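Local coordinates for protein beta-agarase D (Zobellia galactanivorans, PDB 4ASM) that cleaves the beta-1,4-linkages of agarose at random with retention of anomeric configuration, through its GH16 catalytic domain, at residues K59-P64 with E318-I323. Sequence-based numbering, arbitrary orientation.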
ATOM      1  N   LYS A  59       0.842  -5.833 -15.580  1.00  7.01           N
ATOM      2  CA  LYS A  59       0.036  -6.877 -14.982  1.00  7.30           C
ATOM      3  C   LYS A  59       0.440  -7.081 -13.524  1.00  6.86           C
ATOM      4  O   LYS A  59       1.543  -6.735 -13.136  1.00  7.12           O
ATOM      5  CB  LYS A  59       0.198  -8.183 -15.801  1.00  7.64           C
ATOM      6  CG  LYS A  59      -0.697  -9.336 -15.384  1.00  8.33           C
ATOM      7  CD  LYS A  59      -0.547 -10.465 -16.413  1.00  8.71           C
ATOM      8  CE  LYS A  59      -1.357 -11.682 -16.006  1.00 12.06           C
ATOM      9  NZ  LYS A  59      -1.477 -12.645 -17.154  1.00 15.27           N
ATOM     10  N   TYR A  60      -0.482  -7.644 -12.749  1.00  6.85           N
ATOM     11  CA  TYR A  60      -0.170  -8.134 -11.414  1.00  6.52           C
ATOM     12  C   TYR A  60       0.985  -9.135 -11.480  1.00  6.87           C
ATOM     13  O   TYR A  60       1.208  -9.780 -12.497  1.00  7.86           O
ATOM     14  CB  TYR A  60      -1.425  -8.814 -10.896  1.00  7.09           C
ATOM     15  CG  TYR A  60      -1.396  -9.352  -9.503  1.00  7.61           C
ATOM     16  CD1 TYR A  60      -1.182  -8.505  -8.402  1.00  6.54           C
ATOM     17  CD2 TYR A  60      -1.657 -10.692  -9.260  1.00  7.16           C
ATOM     18  CE1 TYR A  60      -1.223  -9.002  -7.083  1.00  8.11           C
ATOM     19  CE2 TYR A  60      -1.676 -11.192  -7.961  1.00  7.90           C
ATOM     20  CZ  TYR A  60      -1.465 -10.347  -6.876  1.00  7.09           C
ATOM     21  OH  TYR A  60      -1.496 -10.845  -5.578  1.00 10.32           O
ATOM     22  N   HIS A  61       1.701  -9.273 -10.371  1.00  5.89           N
ATOM     23  CA  HIS A  61       3.031  -9.897 -10.375  1.00  5.74           C
ATOM     24  C   HIS A  61       3.054 -11.387 -10.704  1.00  6.52           C
ATOM     25  O   HIS A  61       2.157 -12.145 -10.318  1.00  7.18           O
ATOM     26  CB  HIS A  61       3.748  -9.608  -9.033  1.00  6.19           C
ATOM     27  CG  HIS A  61       3.211 -10.369  -7.851  1.00  5.58           C
ATOM     28  ND1 HIS A  61       3.998 -10.640  -6.753  1.00  6.73           N
ATOM     29  CD2 HIS A  61       2.002 -10.932  -7.601  1.00  7.67           C
ATOM     30  CE1 HIS A  61       3.288 -11.316  -5.869  1.00  5.70           C
ATOM     31  NE2 HIS A  61       2.075 -11.508  -6.355  1.00  7.40           N
ATOM     32  N   ASN A  62       4.099 -11.788 -11.425  1.00  6.57           N
ATOM     33  CA  ASN A  62       4.279 -13.212 -11.752  1.00  7.68           C
ATOM     34  C   ASN A  62       4.482 -14.077 -10.519  1.00  9.06           C
ATOM     35  O   ASN A  62       4.905 -13.615  -9.454  1.00  8.73           O
ATOM     36  CB  ASN A  62       5.477 -13.413 -12.690  1.00  7.61           C
ATOM     37  CG  ASN A  62       5.261 -12.836 -14.075  1.00  7.63           C
ATOM     38  OD1 ASN A  62       4.144 -12.736 -14.568  1.00  8.90           O
ATOM     39  ND2 ASN A  62       6.364 -12.457 -14.717  1.00  9.56           N
ATOM     40  N   ARG A  63       4.203 -15.365 -10.696  1.00 10.14           N
ATOM     41  CA  ARG A  63       4.540 -16.384  -9.710  1.00 11.00           C
ATOM     42  C   ARG A  63       6.053 -16.542  -9.538  1.00 11.59           C
ATOM     43  O   ARG A  63       6.812 -16.131 -10.406  1.00 11.04           O
ATOM     44  CB  ARG A  63       3.930 -17.703 -10.165  1.00 11.78           C
ATOM     45  CG  ARG A  63       2.440 -17.697 -10.077  1.00 14.04           C
ATOM     46  CD  ARG A  63       1.835 -18.854 -10.826  1.00 18.51           C
ATOM     47  NE  ARG A  63       0.381 -18.799 -10.741  1.00 23.61           N
ATOM     48  CZ  ARG A  63      -0.324 -19.219  -9.693  1.00 26.73           C
ATOM     49  NH1 ARG A  63       0.294 -19.747  -8.639  1.00 29.07           N
ATOM     50  NH2 ARG A  63      -1.647 -19.123  -9.700  1.00 28.94           N
ATOM     51  N   PRO A  64       6.505 -17.135  -8.414  1.00 12.18           N
ATOM     52  CA  PRO A  64       7.947 -17.381  -8.218  1.00 12.99           C
ATOM     53  C   PRO A  64       8.636 -18.075  -9.415  1.00 13.65           C
ATOM     54  O   PRO A  64       9.779 -17.734  -9.733  1.00 14.40           O
ATOM     55  CB  PRO A  64       7.985 -18.261  -6.964  1.00 12.66           C
ATOM     56  CG  PRO A  64       6.744 -17.816  -6.175  1.00 12.59           C
ATOM     57  CD  PRO A  64       5.698 -17.552  -7.246  1.00 12.22           C
ATOM     58  N   GLU A 318      12.392 -11.116  -0.390  1.00  8.63           N
ATOM     59  CA  GLU A 318      12.348 -10.050  -1.392  1.00  8.74           C
ATOM     60  C   GLU A 318      10.919  -9.886  -1.930  1.00  7.25           C
ATOM     61  O   GLU A 318      10.113 -10.838  -1.967  1.00  7.46           O
ATOM     62  CB  GLU A 318      13.337 -10.268  -2.550  1.00  8.62           C
ATOM     63  CG  GLU A 318      12.992 -11.449  -3.434  1.00 10.40           C
ATOM     64  CD  GLU A 318      13.908 -11.611  -4.633  1.00 10.38           C
ATOM     65  OE1 GLU A 318      14.796 -10.760  -4.839  1.00 13.43           O
ATOM     66  OE2 GLU A 318      13.691 -12.604  -5.368  1.00 13.77           O
ATOM     67  N   MET A 319      10.626  -8.667  -2.366  1.00  6.75           N
ATOM     68  CA  MET A 319       9.274  -8.285  -2.750  1.00  6.35           C
ATOM     69  C   MET A 319       9.204  -7.566  -4.098  1.00  5.94           C
ATOM     70  O   MET A 319      10.136  -6.864  -4.485  1.00  6.82           O
ATOM     71  CB  MET A 319       8.658  -7.398  -1.665  1.00  6.37           C
ATOM     72  CG  MET A 319       8.520  -8.123  -0.334  1.00  5.35           C
ATOM     73  SD  MET A 319       7.639  -7.093   0.850  1.00  6.99           S
ATOM     74  CE  MET A 319       7.864  -8.135   2.302  1.00  6.97           C
ATOM     75  N   ASP A 320       8.109  -7.799  -4.822  1.00  5.70           N
ATOM     76  CA  ASP A 320       7.780  -7.031  -6.017  1.00  6.00           C
ATOM     77  C   ASP A 320       7.147  -5.706  -5.649  1.00  5.82           C
ATOM     78  O   ASP A 320       6.282  -5.643  -4.769  1.00  6.13           O
ATOM     79  CB  ASP A 320       6.766  -7.800  -6.868  1.00  5.99           C
ATOM     80  CG  ASP A 320       7.302  -9.146  -7.340  1.00  5.92           C
ATOM     81  OD1 ASP A 320       8.432  -9.168  -7.877  1.00  7.08           O
ATOM     82  OD2 ASP A 320       6.594 -10.158  -7.184  1.00  7.32           O
ATOM     83  N   ILE A 321       7.540  -4.650  -6.363  1.00  5.25           N
ATOM     84  CA  ILE A 321       6.860  -3.347  -6.249  1.00  4.77           C
ATOM     85  C   ILE A 321       5.646  -3.372  -7.166  1.00  5.25           C
ATOM     86  O   ILE A 321       5.780  -3.643  -8.372  1.00  5.61           O
ATOM     87  CB  ILE A 321       7.748  -2.162  -6.672  1.00  5.14           C
ATOM     88  CG1 ILE A 321       9.034  -2.112  -5.860  1.00  5.54           C
ATOM     89  CG2 ILE A 321       6.968  -0.844  -6.519  1.00  6.48           C
ATOM     90  CD1 ILE A 321      10.118  -1.234  -6.499  1.00  9.41           C
ATOM     91  N   ILE A 322       4.478  -3.105  -6.587  1.00  5.04           N
ATOM     92  CA  ILE A 322       3.216  -3.089  -7.318  1.00  5.50           C
ATOM     93  C   ILE A 322       2.538  -1.733  -7.132  1.00  5.12           C
ATOM     94  O   ILE A 322       2.512  -1.166  -6.030  1.00  5.27           O
ATOM     95  CB  ILE A 322       2.274  -4.213  -6.817  1.00  5.37           C
ATOM     96  CG1 ILE A 322       2.957  -5.593  -7.025  1.00  6.03           C
ATOM     97  CG2 ILE A 322       0.926  -4.134  -7.521  1.00  6.98           C
ATOM     98  CD1 ILE A 322       2.240  -6.770  -6.414  1.00  6.84           C
ATOM     99  N   ILE A 323       2.028  -1.181  -8.227  1.00  4.75           N
ATOM    100  CA  ILE A 323       1.202   0.022  -8.138  1.00  5.02           C
ATOM    101  C   ILE A 323      -0.109  -0.322  -8.782  1.00  4.57           C
ATOM    102  O   ILE A 323      -0.137  -0.902  -9.874  1.00  5.02           O
ATOM    103  CB  ILE A 323       1.865   1.236  -8.829  1.00  4.44           C
ATOM    104  CG1 ILE A 323       3.219   1.517  -8.182  1.00  5.29           C
ATOM    105  CG2 ILE A 323       0.921   2.456  -8.730  1.00  4.66           C
ATOM    106  CD1 ILE A 323       4.004   2.624  -8.874  1.00  6.11           C
TER
HETATM  107  O   HOH W   1       7.033 -11.786  -9.270  1.00  7.83           O
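His61 CG lies between its backbone N and carbonyl carbon (chi1 73°) and Asp320 CG anti to its carbonyl carbon (chi1 -61°), which starts the two side chains toward each other. His61 ND1 donates a hydrogen bond to Asp320 OD2, 2.7 Å away. The acceptor lies close to the imidazole plane and offers its anti lone pair. Ring and carboxylate planes stand 83° apart. Ile322 comes over one face of the same imidazole. Its CD1 lies 4.3 Å from the centroid of the His61 ring, a CH-pi contact displaced toward the rim. This methyl also touches Tyr60, with CE1 of Tyr60 4.2 Å from CD1 of Ile322. His61 CD2 in turn stands 3.5 Å above the centre of the Tyr60 ring. A water donates to Asn62 O and to Asp320 OD2, so OD2 accepts two bonds. Asp320 OD1 forms a salt bridge with Arg128, and His61 NE2 is bonded to Asp157 OD1. The contact joins the loop after strand 56-57 to strand 320-326, which pairs with strands 112-125 and 147-153 in the GH16 beta-sandwich. Tyr60 lies about 6 Å, side chain to side chain, from Glu326, which probably binds substrate, as in related enzymes. An alanine in place of His61 would probably leave Asp320 OD2 without its imidazole donor, and Ile322 CD1 and the centre of the Tyr60 ring without the imidazole they pack on. Both imidazole nitrogens face aspartate oxygens, so the buried ring is probably held in one orientation, and the two carboxylates may favour its protonated form.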